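Local coordinates for protein probable zinc protease PqqL (Escherichia coli, PDB 6OFS) that probably cleaves peptide bonds in the periplasm as a zinc-dependent endopeptidase of the M16 family, at residues A[261-266]-A[422-427]; A[350-355]-A[412-417]; A[505-510]-A[678-683]; A[517-522]-A[847-852]. All blocks are in the same frame, centred on the assembly; numbering follows the deposited sequence.

Overall arrangement
The four contacts fall into two distant groups, with interactions 1 and 3 on opposite sides of the chain's centre, about 58 Å apart between their centres. Interactions 1 and 2 share helix 414-426: its C-terminal end meets a strand in a buried contact that mixes ring packing with two side-chain hydrogen bonds, while its N-terminal end meets the start of helix 352-371, partly buried and mainly apolar. Interactions 3 and 4 lie about 8 Å apart between centres and belong to one sheet, in which strands 677-682 and 517-524 are neighbours. Interaction 3 is a backbone-bonded parallel strand pair; interaction 4 lays a helix over the neighbouring strand, buried, with no hydrogen bond crossing it.

Interaction 1 (A[261-266]-A[422-427]); sequences YRLPMV and QQLRKN
The hydroxyl oxygen of Tyr261 receives a hydrogen bond from Arg425, NH1 to OH 3.0 Å with an N-H...O angle of 141°, and the oxygen sits somewhat off the guanidinium plane. The Arg425 chain starts away from the strand and folds back at chi2 and chi3, which brings its head to the rim of the phenol almost perpendicular to the ring. Its NE is held by a salt bridge to Asp346; arginine suits the place because its several N-H groups can serve Asp346 and Tyr261 together. Leu424 covers one face of the same ring: its CG stands 4.2 Å from the ring centroid, 20° off the normal, a CH-pi contact. At the ring's edge, in its plane, lies the carbonyl oxygen of Asn427. Leu424 CD1 also reaches Leu263 CD2 at 4.0 Å, and Trp280 touches both leucines. Tyrosine suits the site because its ring gives Leu424 a flat apolar face to pack on, while the hydroxyl at its far end supplies an acceptor for Arg425. Just past the helix, Asn427 sends ND2 to the carbonyl Arg262 O at 3.1 Å, from above the carbonyl plane, while its OD1 accepts from the backbone N of Asp429. Asp429 also pairs with Arg262. Helix 414-426 thereby packs on strand 256-264, helix on sheet, and leads into strand 430-436, that strand's antiparallel neighbour in a five-stranded mixed sheet.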
loop_
_atom_site.group_PDB
_atom_site.type_symbol
_atom_site.label_atom_id
_atom_site.label_comp_id
_atom_site.label_asym_id
_atom_site.label_seq_id
_atom_site.Cartn_x
_atom_site.Cartn_y
_atom_site.Cartn_z
ATOM N N TYR A 261 4.545 -2.754 -30.106
ATOM C CA TYR A 261 5.130 -1.455 -29.723
ATOM C C TYR A 261 6.507 -1.728 -29.169
ATOM O O TYR A 261 6.700 -2.738 -28.514
ATOM C CB TYR A 261 4.299 -0.708 -28.648
ATOM C CG TYR A 261 3.048 -0.040 -29.169
ATOM C CD1 TYR A 261 3.118 1.145 -29.896
ATOM C CD2 TYR A 261 1.788 -0.568 -28.900
ATOM C CE1 TYR A 261 1.969 1.753 -30.402
ATOM C CE2 TYR A 261 0.630 0.038 -29.385
ATOM C CZ TYR A 261 0.725 1.196 -30.142
ATOM O OH TYR A 261 -0.416 1.803 -30.623
ATOM N N ARG A 262 7.464 -0.855 -29.447
ATOM C CA ARG A 262 8.828 -1.006 -28.939
ATOM C C ARG A 262 9.154 0.231 -28.099
ATOM O O ARG A 262 9.014 1.355 -28.562
ATOM C CB ARG A 262 9.834 -1.224 -30.072
ATOM C CG ARG A 262 9.479 -2.404 -30.987
ATOM C CD ARG A 262 10.613 -2.811 -31.903
ATOM N NE ARG A 262 11.406 -1.664 -32.332
ATOM C CZ ARG A 262 12.728 -1.646 -32.389
ATOM N NH1 ARG A 262 13.429 -2.732 -32.081
ATOM N NH2 ARG A 262 13.365 -0.547 -32.768
ATOM N N LEU A 263 9.514 0.005 -26.845
ATOM C CA LEU A 263 9.777 1.049 -25.867
ATOM C C LEU A 263 10.903 0.619 -24.911
ATOM O O LEU A 263 11.176 -0.585 -24.816
ATOM C CB LEU A 263 8.469 1.340 -25.083
ATOM C CG LEU A 263 7.842 0.160 -24.313
ATOM C CD1 LEU A 263 7.235 0.623 -23.014
ATOM C CD2 LEU A 263 6.832 -0.628 -25.169
ATOM N N PRO A 264 11.530 1.572 -24.167
ATOM C CA PRO A 264 12.594 1.189 -23.223
ATOM C C PRO A 264 12.100 0.335 -22.074
ATOM O O PRO A 264 10.936 0.390 -21.677
ATOM C CB PRO A 264 13.103 2.536 -22.701
ATOM C CG PRO A 264 12.667 3.553 -23.725
ATOM C CD PRO A 264 11.343 3.040 -24.173
ATOM N N MET A 265 13.003 -0.454 -21.531
ATOM C CA MET A 265 12.690 -1.321 -20.419
ATOM C C MET A 265 13.523 -0.919 -19.229
ATOM O O MET A 265 14.756 -1.013 -19.272
ATOM C CB MET A 265 12.932 -2.771 -20.805
ATOM C CG MET A 265 12.582 -3.739 -19.719
ATOM S SD MET A 265 12.807 -5.430 -20.280
ATOM C CE MET A 265 14.608 -5.442 -20.589
ATOM N N VAL A 266 12.850 -0.467 -18.165
ATOM C CA VAL A 266 13.531 -0.065 -16.928
ATOM C C VAL A 266 13.992 -1.263 -16.119
ATOM O O VAL A 266 13.354 -2.324 -16.138
ATOM C CB VAL A 266 12.721 0.914 -16.025
ATOM C CG1 VAL A 266 12.484 2.258 -16.712
ATOM C CG2 VAL A 266 11.412 0.294 -15.517
ATOM N N GLN A 422 -1.938 6.572 -23.255
ATOM C CA GLN A 422 -1.897 7.658 -24.248
ATOM C C GLN A 422 -0.491 7.834 -24.814
ATOM O O GLN A 422 -0.343 8.020 -26.027
ATOM C CB GLN A 422 -2.435 8.964 -23.672
ATOM C CG GLN A 422 -3.952 9.046 -23.743
ATOM C CD GLN A 422 -4.499 10.211 -22.958
ATOM O OE1 GLN A 422 -4.151 11.380 -23.197
ATOM N NE2 GLN A 422 -5.382 9.914 -22.006
ATOM N N GLN A 423 0.533 7.707 -23.940
ATOM C CA GLN A 423 1.956 7.761 -24.280
ATOM C C GLN A 423 2.309 6.615 -25.236
ATOM O O GLN A 423 2.941 6.867 -26.274
ATOM C CB GLN A 423 2.793 7.660 -23.001
ATOM C CG GLN A 423 4.304 7.582 -23.210
ATOM C CD GLN A 423 5.001 7.234 -21.918
ATOM O OE1 GLN A 423 4.808 7.877 -20.876
ATOM N NE2 GLN A 423 5.814 6.193 -21.954
ATOM N N LEU A 424 1.873 5.367 -24.892
ATOM C CA LEU A 424 2.078 4.143 -25.682
ATOM C C LEU A 424 1.444 4.256 -27.059
ATOM O O LEU A 424 2.110 3.970 -28.048
ATOM C CB LEU A 424 1.536 2.902 -24.942
ATOM C CG LEU A 424 1.767 1.543 -25.606
ATOM C CD1 LEU A 424 3.220 1.088 -25.440
ATOM C CD2 LEU A 424 0.806 0.481 -25.055
ATOM N N ARG A 425 0.179 4.708 -27.134
ATOM C CA ARG A 425 -0.546 4.871 -28.399
ATOM C C ARG A 425 0.058 5.942 -29.305
ATOM O O ARG A 425 -0.097 5.858 -30.517
ATOM C CB ARG A 425 -2.047 5.108 -28.148
ATOM C CG ARG A 425 -2.740 3.937 -27.439
ATOM C CD ARG A 425 -2.912 2.708 -28.310
ATOM N NE ARG A 425 -4.130 2.815 -29.108
ATOM C CZ ARG A 425 -4.317 2.242 -30.290
ATOM N NH1 ARG A 425 -3.351 1.526 -30.848
ATOM N NH2 ARG A 425 -5.459 2.411 -30.940
ATOM N N LYS A 426 0.797 6.904 -28.725
ATOM C CA LYS A 426 1.495 7.957 -29.463
ATOM C C LYS A 426 2.897 7.515 -29.915
ATOM O O LYS A 426 3.503 8.178 -30.753
ATOM C CB LYS A 426 1.540 9.261 -28.649
ATOM C CG LYS A 426 0.330 10.143 -28.902
ATOM C CD LYS A 426 0.335 11.387 -28.035
ATOM C CE LYS A 426 -0.772 12.342 -28.434
ATOM N NZ LYS A 426 -0.868 13.501 -27.503
ATOM N N ASN A 427 3.407 6.397 -29.362
ATOM C CA ASN A 427 4.710 5.822 -29.711
ATOM C C ASN A 427 4.705 5.371 -31.187
ATOM O O ASN A 427 3.809 4.634 -31.624
ATOM C CB ASN A 427 5.059 4.668 -28.764
ATOM C CG ASN A 427 6.457 4.107 -28.890
ATOM O OD1 ASN A 427 7.118 4.196 -29.931
ATOM N ND2 ASN A 427 6.937 3.488 -27.821
#

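Interaction 2 (A[350-355]-A[412-417]); sequences FSAEEL and ITVQSL
Two helices start side by side here, 352-371 and 414-426, with their first turns closest at Ala352 and Val414, whose CA atoms are 6.3 Å apart. Val414 projects between them, its CG1 lying against the carbonyl oxygen of Phe350 and its CG2 3.6 Å from Ala352 N; a branched, compact side chain packs closely against backbone in this way. One turn into the first helix, Leu355 points across, and its CG, anti to the backbone N (chi1 -179°), carries both methyls over to the second helix start: CD2 rests 3.6 Å from Ile412 O, over the backbone leading into that helix, and CD1 meets Leu417 CD1 at 3.6 Å. Both helix starts are closed by capping boxes. In the first, Ser351 OG accepts from Glu354 N at 3.2 Å, and Glu354 OE2 accepts in return from Ser351 N; in the second, Thr413 OG1 accepts from Ser416 N at 3.1 Å, and Ser416 OG accepts from Thr413 N at 2.7 Å. Serine and threonine suit the N-cap because their short hydroxyls reach a first-turn N-H that lacks a full helical partner. Glu354 OE2 also forms a salt bridge with Arg290 of helix 271-296, whose Leu286 touches Phe350 and Leu417. A water accepts from Phe350 N at 2.8 Å and gives a weak bond to Val414 O.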
loop_
_atom_site.group_PDB
_atom_site.type_symbol
_atom_site.label_atom_id
_atom_site.label_comp_id
_atom_site.label_asym_id
_atom_site.label_seq_id
_atom_site.Cartn_x
_atom_site.Cartn_y
_atom_site.Cartn_z
ATOM N N PHE A 350 -9.729 2.340 -18.536
ATOM C CA PHE A 350 -10.149 1.216 -17.703
ATOM C C PHE A 350 -10.796 1.753 -16.448
ATOM O O PHE A 350 -10.320 2.736 -15.890
ATOM C CB PHE A 350 -8.951 0.323 -17.344
ATOM C CG PHE A 350 -8.351 -0.420 -18.515
ATOM C CD1 PHE A 350 -8.992 -1.529 -19.061
ATOM C CD2 PHE A 350 -7.131 -0.026 -19.058
ATOM C CE1 PHE A 350 -8.433 -2.214 -20.146
ATOM C CE2 PHE A 350 -6.562 -0.729 -20.126
ATOM C CZ PHE A 350 -7.222 -1.811 -20.668
ATOM N N SER A 351 -11.875 1.116 -15.999
ATOM C CA SER A 351 -12.617 1.528 -14.806
ATOM C C SER A 351 -11.861 1.191 -13.512
ATOM O O SER A 351 -10.986 0.325 -13.515
ATOM C CB SER A 351 -14.007 0.892 -14.801
ATOM O OG SER A 351 -13.949 -0.496 -14.502
ATOM N N ALA A 352 -12.221 1.868 -12.407
ATOM C CA ALA A 352 -11.681 1.636 -11.067
ATOM C C ALA A 352 -11.935 0.179 -10.645
ATOM O O ALA A 352 -11.061 -0.432 -10.033
ATOM C CB ALA A 352 -12.326 2.596 -10.073
ATOM N N GLU A 353 -13.112 -0.379 -11.014
ATOM C CA GLU A 353 -13.505 -1.773 -10.760
ATOM C C GLU A 353 -12.571 -2.730 -11.497
ATOM O O GLU A 353 -12.273 -3.806 -10.975
ATOM C CB GLU A 353 -14.960 -2.043 -11.195
ATOM C CG GLU A 353 -16.021 -1.531 -10.238
ATOM C CD GLU A 353 -17.433 -1.986 -10.566
ATOM O OE1 GLU A 353 -17.657 -3.214 -10.677
ATOM O OE2 GLU A 353 -18.323 -1.115 -10.694
ATOM N N GLU A 354 -12.120 -2.344 -12.718
ATOM C CA GLU A 354 -11.177 -3.129 -13.521
ATOM C C GLU A 354 -9.802 -3.116 -12.845
ATOM O O GLU A 354 -9.202 -4.179 -12.679
ATOM C CB GLU A 354 -11.076 -2.586 -14.964
ATOM C CG GLU A 354 -12.041 -3.232 -15.943
ATOM C CD GLU A 354 -11.986 -2.753 -17.385
ATOM O OE1 GLU A 354 -11.601 -3.555 -18.268
ATOM O OE2 GLU A 354 -12.344 -1.581 -17.636
ATOM N N LEU A 355 -9.314 -1.915 -12.440
ATOM C CA LEU A 355 -8.004 -1.752 -11.805
ATOM C C LEU A 355 -7.905 -2.513 -10.484
ATOM O O LEU A 355 -6.878 -3.155 -10.203
ATOM C CB LEU A 355 -7.623 -0.257 -11.647
ATOM C CG LEU A 355 -6.249 0.062 -10.998
ATOM C CD1 LEU A 355 -5.091 -0.670 -11.689
ATOM C CD2 LEU A 355 -5.979 1.550 -10.966
ATOM N N ILE A 412 -0.728 3.841 -8.256
ATOM C CA ILE A 412 -1.225 3.552 -9.597
ATOM C C ILE A 412 -2.739 3.783 -9.625
ATOM O O ILE A 412 -3.488 3.139 -8.889
ATOM C CB ILE A 412 -0.789 2.158 -10.164
ATOM C CG1 ILE A 412 0.719 1.853 -9.902
ATOM C CG2 ILE A 412 -1.100 2.070 -11.651
ATOM C CD1 ILE A 412 1.086 0.381 -9.970
ATOM N N THR A 413 -3.165 4.733 -10.461
ATOM C CA THR A 413 -4.567 5.118 -10.641
ATOM C C THR A 413 -5.047 4.933 -12.101
ATOM O O THR A 413 -4.245 4.717 -13.023
ATOM C CB THR A 413 -4.776 6.579 -10.175
ATOM O OG1 THR A 413 -3.891 7.447 -10.896
ATOM C CG2 THR A 413 -4.585 6.754 -8.665
ATOM N N VAL A 414 -6.372 5.038 -12.298
ATOM C CA VAL A 414 -7.026 4.993 -13.604
ATOM C C VAL A 414 -6.427 6.159 -14.465
ATOM O O VAL A 414 -6.156 5.964 -15.658
ATOM C CB VAL A 414 -8.571 5.074 -13.409
ATOM C CG1 VAL A 414 -9.306 5.524 -14.674
ATOM C CG2 VAL A 414 -9.131 3.743 -12.900
ATOM N N GLN A 415 -6.141 7.325 -13.805
ATOM C CA GLN A 415 -5.553 8.540 -14.394
ATOM C C GLN A 415 -4.091 8.326 -14.810
ATOM O O GLN A 415 -3.697 8.777 -15.892
ATOM C CB GLN A 415 -5.651 9.742 -13.431
ATOM C CG GLN A 415 -7.070 10.234 -13.129
ATOM C CD GLN A 415 -7.791 9.462 -12.031
ATOM O OE1 GLN A 415 -7.186 8.859 -11.125
ATOM N NE2 GLN A 415 -9.119 9.487 -12.082
ATOM N N SER A 416 -3.290 7.651 -13.947
ATOM C CA SER A 416 -1.872 7.375 -14.221
ATOM C C SER A 416 -1.715 6.341 -15.339
ATOM O O SER A 416 -0.836 6.477 -16.189
ATOM C CB SER A 416 -1.141 6.942 -12.955
ATOM O OG SER A 416 -1.589 5.675 -12.506
ATOM N N LEU A 417 -2.603 5.343 -15.360
ATOM C CA LEU A 417 -2.607 4.323 -16.397
ATOM C C LEU A 417 -3.151 4.861 -17.712
ATOM O O LEU A 417 -2.739 4.384 -18.764
ATOM C CB LEU A 417 -3.370 3.070 -15.948
ATOM C CG LEU A 417 -2.668 2.214 -14.890
ATOM C CD1 LEU A 417 -3.558 1.130 -14.410
ATOM C CD2 LEU A 417 -1.380 1.621 -15.415
HETATM O O HOH W 1 -7.398 3.727 -17.938
#

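Interaction 3 (A[505-510]-A[678-683]); sequences RVILAK and TFVIVG
A parallel strand pair inside a seven-stranded mixed sheet joins 505-509 to 677-682, with Arg505 beside Thr678 and each later residue in step. The hydrogen bonds belong to alternate residues of the first strand: Arg505 O takes Phe679 N at 2.7 Å, Ile507 uses its N toward Phe679 O and its O toward Ile681 N, and Ala509 likewise bonds Ile681 O and Gly683 N. On one face Leu508 CD2 lies alongside Ile681 CB at 3.6 Å, and Val506 CG1 touches Ile681 CD1 at 3.7 Å; Ile694 of helix 687-697 covers all three. Beta-branched residues suit both strands, filling the sheet faces close to the backbone. On the other face Ile507 CG1 meets Thr678 CG2 at 3.8 Å, and Ile507 CD1 lies over the Arg505 guanidinium. Arg505 runs extended beside Thr678; its NH2 gives to a water 3.1 Å away that is 2.7 Å from Thr678 OG1, while its NE reaches Ser497 OG. Gly683, at phi 155° and psi -177°, has a backbone shape that a side chain would obstruct. With helices 687-697 and 848-862 on its two faces, this pair belongs to a sheet sandwiched by helices in an M16-type alpha/beta fold.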
loop_
_atom_site.group_PDB
_atom_site.type_symbol
_atom_site.label_atom_id
_atom_site.label_comp_id
_atom_site.label_asym_id
_atom_site.label_seq_id
_atom_site.Cartn_x
_atom_site.Cartn_y
_atom_site.Cartn_z
ATOM N N ARG A 505 -18.755 -4.346 26.316
ATOM C CA ARG A 505 -20.091 -3.942 26.750
ATOM C C ARG A 505 -20.884 -3.454 25.533
ATOM O O ARG A 505 -20.315 -2.876 24.611
ATOM C CB ARG A 505 -20.030 -2.881 27.854
ATOM C CG ARG A 505 -21.280 -2.819 28.705
ATOM C CD ARG A 505 -21.231 -1.600 29.588
ATOM N NE ARG A 505 -22.458 -1.414 30.363
ATOM C CZ ARG A 505 -22.718 -0.334 31.094
ATOM N NH1 ARG A 505 -23.852 -0.245 31.777
ATOM N NH2 ARG A 505 -21.844 0.666 31.149
ATOM N N VAL A 506 -22.185 -3.745 25.521
ATOM C CA VAL A 506 -23.121 -3.376 24.463
ATOM C C VAL A 506 -24.299 -2.622 25.110
ATOM O O VAL A 506 -24.950 -3.159 25.999
ATOM C CB VAL A 506 -23.626 -4.641 23.694
ATOM C CG1 VAL A 506 -24.715 -4.287 22.685
ATOM C CG2 VAL A 506 -22.488 -5.405 23.024
ATOM N N ILE A 507 -24.579 -1.407 24.649
ATOM C CA ILE A 507 -25.735 -0.632 25.100
ATOM C C ILE A 507 -26.769 -0.642 23.971
ATOM O O ILE A 507 -26.465 -0.187 22.866
ATOM C CB ILE A 507 -25.395 0.815 25.576
ATOM C CG1 ILE A 507 -24.193 0.860 26.566
ATOM C CG2 ILE A 507 -26.651 1.516 26.153
ATOM C CD1 ILE A 507 -24.386 0.125 27.936
ATOM N N LEU A 508 -27.970 -1.176 24.239
ATOM C CA LEU A 508 -29.050 -1.215 23.242
ATOM C C LEU A 508 -30.170 -0.235 23.551
ATOM O O LEU A 508 -30.637 -0.162 24.690
ATOM C CB LEU A 508 -29.640 -2.625 23.069
ATOM C CG LEU A 508 -28.720 -3.719 22.539
ATOM C CD1 LEU A 508 -29.412 -5.059 22.595
ATOM C CD2 LEU A 508 -28.279 -3.446 21.106
ATOM N N ALA A 509 -30.614 0.496 22.522
ATOM C CA ALA A 509 -31.721 1.453 22.588
ATOM C C ALA A 509 -32.489 1.452 21.277
ATOM O O ALA A 509 -31.896 1.401 20.197
ATOM C CB ALA A 509 -31.211 2.857 22.883
ATOM N N LYS A 510 -33.813 1.484 21.379
ATOM C CA LYS A 510 -34.702 1.552 20.225
ATOM C C LYS A 510 -35.114 3.014 20.018
ATOM O O LYS A 510 -35.329 3.731 20.999
ATOM C CB LYS A 510 -35.939 0.655 20.445
ATOM C CG LYS A 510 -35.860 -0.683 19.707
ATOM C CD LYS A 510 -36.915 -1.684 20.179
ATOM C CE LYS A 510 -36.328 -2.744 21.085
ATOM N NZ LYS A 510 -37.337 -3.763 21.480
ATOM N N THR A 678 -17.186 -0.137 24.693
ATOM C CA THR A 678 -18.633 -0.057 24.891
ATOM C C THR A 678 -19.270 0.247 23.518
ATOM O O THR A 678 -19.022 1.306 22.938
ATOM C CB THR A 678 -19.007 0.931 26.005
ATOM O OG1 THR A 678 -18.123 0.745 27.116
ATOM C CG2 THR A 678 -20.420 0.742 26.467
ATOM N N PHE A 679 -20.027 -0.715 22.976
ATOM C CA PHE A 679 -20.720 -0.569 21.694
ATOM C C PHE A 679 -22.108 -0.032 21.952
ATOM O O PHE A 679 -22.891 -0.686 22.632
ATOM C CB PHE A 679 -20.833 -1.918 20.962
ATOM C CG PHE A 679 -19.514 -2.524 20.564
ATOM C CD1 PHE A 679 -18.939 -2.230 19.336
ATOM C CD2 PHE A 679 -18.849 -3.402 21.414
ATOM C CE1 PHE A 679 -17.722 -2.798 18.962
ATOM C CE2 PHE A 679 -17.631 -3.974 21.041
ATOM C CZ PHE A 679 -17.074 -3.667 19.816
ATOM N N VAL A 680 -22.417 1.153 21.414
ATOM C CA VAL A 680 -23.742 1.773 21.534
ATOM C C VAL A 680 -24.531 1.496 20.234
ATOM O O VAL A 680 -24.182 2.016 19.184
ATOM C CB VAL A 680 -23.666 3.282 21.914
ATOM C CG1 VAL A 680 -25.046 3.935 21.866
ATOM C CG2 VAL A 680 -23.024 3.473 23.289
ATOM N N ILE A 681 -25.549 0.632 20.307
ATOM C CA ILE A 681 -26.370 0.263 19.151
ATOM C C ILE A 681 -27.766 0.895 19.280
ATOM O O ILE A 681 -28.498 0.589 20.224
ATOM C CB ILE A 681 -26.380 -1.277 18.885
ATOM C CG1 ILE A 681 -24.937 -1.857 18.835
ATOM C CG2 ILE A 681 -27.171 -1.629 17.603
ATOM C CD1 ILE A 681 -24.841 -3.320 19.123
ATOM N N VAL A 682 -28.089 1.835 18.371
ATOM C CA VAL A 682 -29.351 2.584 18.380
ATOM C C VAL A 682 -30.134 2.373 17.074
ATOM O O VAL A 682 -29.611 2.642 15.987
ATOM C CB VAL A 682 -29.142 4.083 18.737
ATOM C CG1 VAL A 682 -30.453 4.862 18.680
ATOM C CG2 VAL A 682 -28.502 4.232 20.115
ATOM N N GLY A 683 -31.362 1.877 17.210
ATOM C CA GLY A 683 -32.247 1.589 16.085
ATOM C C GLY A 683 -33.301 0.532 16.354
ATOM O O GLY A 683 -33.404 0.024 17.475
HETATM O O HOH W 2 -19.144 0.980 29.623
#

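Interaction 4 (A[517-522]-A[847-852]); sequences KLQIIA and SVQQLA
Val848 lies over the backbone of strand 517-524, its CG2 against Lys517 O and its CG1 3.8 Å from Gln519 CB. This is helix-on-sheet packing in the alpha/beta fold: the axes of strand 517-522 and helix 848-852 run 8.3 Å apart at an angle of 27°, and Val848 and Ala852, one helical turn apart, both face the strand. Alanine is small enough to bring the helix close, and its CB meets Ile521 CD1 at 3.7 Å and Gln519 CG at 4.1 Å. Both helix residues also touch Val682 of the adjoining strand 677-682, so the helix straddles two strands. Gln519 bends at chi2 (82°), which brings its amide beside that of Gln849. The two amide planes are 23° apart, and although Gln519 OE1 and Gln849 NE2 come within 3.5 Å, the angle is too poor for a hydrogen bond. The CB and CG of Gln519 pack as an apolar side chain would, against Val848 and Ala852. Ser847 caps the helix with a weak bond, its OG accepting from Gln849 N, and Lys517 bends its chain at chi3 and chi4, so that NZ stands 3.7 Å from Ser847 OG.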
loop_
_atom_site.group_PDB
_atom_site.type_symbol
_atom_site.label_atom_id
_atom_site.label_comp_id
_atom_site.label_asym_id
_atom_site.label_seq_id
_atom_site.Cartn_x
_atom_site.Cartn_y
_atom_site.Cartn_z
ATOM N N LYS A 517 -32.904 3.500 9.993
ATOM C CA LYS A 517 -31.458 3.685 10.113
ATOM C C LYS A 517 -30.961 3.082 11.420
ATOM O O LYS A 517 -31.627 3.199 12.454
ATOM C CB LYS A 517 -31.057 5.173 10.057
ATOM C CG LYS A 517 -31.658 5.995 8.907
ATOM C CD LYS A 517 -31.096 7.429 8.862
ATOM C CE LYS A 517 -31.678 8.362 9.904
ATOM N NZ LYS A 517 -30.650 9.279 10.470
ATOM N N LEU A 518 -29.782 2.455 11.371
ATOM C CA LEU A 518 -29.135 1.842 12.529
ATOM C C LEU A 518 -27.801 2.522 12.781
ATOM O O LEU A 518 -27.085 2.830 11.839
ATOM C CB LEU A 518 -28.935 0.329 12.298
ATOM C CG LEU A 518 -28.333 -0.492 13.447
ATOM C CD1 LEU A 518 -29.337 -0.717 14.568
ATOM C CD2 LEU A 518 -27.820 -1.817 12.952
ATOM N N GLN A 519 -27.484 2.775 14.044
ATOM C CA GLN A 519 -26.213 3.374 14.418
ATOM C C GLN A 519 -25.485 2.506 15.437
ATOM O O GLN A 519 -26.068 2.096 16.445
ATOM C CB GLN A 519 -26.394 4.799 14.960
ATOM C CG GLN A 519 -25.091 5.599 15.036
ATOM C CD GLN A 519 -24.698 6.222 13.719
ATOM O OE1 GLN A 519 -25.489 6.897 13.049
ATOM N NE2 GLN A 519 -23.451 6.028 13.328
ATOM N N ILE A 520 -24.209 2.210 15.142
ATOM C CA ILE A 520 -23.318 1.492 16.035
ATOM C C ILE A 520 -22.169 2.438 16.335
ATOM O O ILE A 520 -21.500 2.897 15.407
ATOM C CB ILE A 520 -22.827 0.118 15.502
ATOM C CG1 ILE A 520 -24.010 -0.788 15.067
ATOM C CG2 ILE A 520 -21.924 -0.587 16.556
ATOM C CD1 ILE A 520 -23.633 -2.021 14.195
ATOM N N ILE A 521 -21.977 2.772 17.622
ATOM C CA ILE A 521 -20.839 3.577 18.049
ATOM C C ILE A 521 -19.986 2.782 19.012
ATOM O O ILE A 521 -20.395 2.534 20.149
ATOM C CB ILE A 521 -21.119 5.008 18.565
ATOM C CG1 ILE A 521 -22.116 5.762 17.661
ATOM C CG2 ILE A 521 -19.790 5.780 18.707
ATOM C CD1 ILE A 521 -22.557 7.112 18.190
ATOM N N ALA A 522 -18.789 2.385 18.556
ATOM C CA ALA A 522 -17.807 1.693 19.385
ATOM C C ALA A 522 -17.074 2.813 20.125
ATOM O O ALA A 522 -16.585 3.766 19.511
ATOM C CB ALA A 522 -16.852 0.875 18.525
ATOM N N SER A 847 -33.587 11.649 16.309
ATOM C CA SER A 847 -32.747 10.929 15.345
ATOM C C SER A 847 -31.912 9.840 15.982
ATOM O O SER A 847 -31.500 9.959 17.139
ATOM C CB SER A 847 -31.878 11.879 14.525
ATOM O OG SER A 847 -31.026 11.185 13.624
ATOM N N VAL A 848 -31.675 8.772 15.208
ATOM C CA VAL A 848 -30.905 7.602 15.607
ATOM C C VAL A 848 -29.451 8.009 15.973
ATOM O O VAL A 848 -28.925 7.517 16.974
ATOM C CB VAL A 848 -31.045 6.476 14.538
ATOM C CG1 VAL A 848 -29.731 6.120 13.845
ATOM C CG2 VAL A 848 -31.707 5.242 15.129
ATOM N N GLN A 849 -28.863 8.975 15.214
ATOM C CA GLN A 849 -27.519 9.520 15.421
ATOM C C GLN A 849 -27.484 10.390 16.687
ATOM O O GLN A 849 -26.527 10.300 17.461
ATOM C CB GLN A 849 -27.062 10.315 14.177
ATOM C CG GLN A 849 -25.735 11.073 14.324
ATOM C CD GLN A 849 -24.675 10.563 13.389
ATOM O OE1 GLN A 849 -24.665 10.871 12.191
ATOM N NE2 GLN A 849 -23.748 9.779 13.922
ATOM N N GLN A 850 -28.522 11.222 16.896
ATOM C CA GLN A 850 -28.625 12.103 18.058
ATOM C C GLN A 850 -28.673 11.317 19.362
ATOM O O GLN A 850 -27.820 11.547 20.212
ATOM C CB GLN A 850 -29.815 13.070 17.937
ATOM C CG GLN A 850 -29.456 14.391 17.270
ATOM C CD GLN A 850 -30.094 14.528 15.914
ATOM O OE1 GLN A 850 -31.267 14.903 15.784
ATOM N NE2 GLN A 850 -29.333 14.223 14.868
ATOM N N LEU A 851 -29.623 10.363 19.496
ATOM C CA LEU A 851 -29.788 9.506 20.678
ATOM C C LEU A 851 -28.515 8.692 21.006
ATOM O O LEU A 851 -28.154 8.556 22.188
ATOM C CB LEU A 851 -30.992 8.569 20.504
ATOM C CG LEU A 851 -31.352 7.685 21.710
ATOM C CD1 LEU A 851 -31.783 8.517 22.894
ATOM C CD2 LEU A 851 -32.430 6.674 21.357
ATOM N N ALA A 852 -27.844 8.161 19.964
ATOM C CA ALA A 852 -26.620 7.398 20.128
ATOM C C ALA A 852 -25.528 8.271 20.754
ATOM O O ALA A 852 -24.895 7.857 21.726
ATOM C CB ALA A 852 -26.172 6.848 18.788
#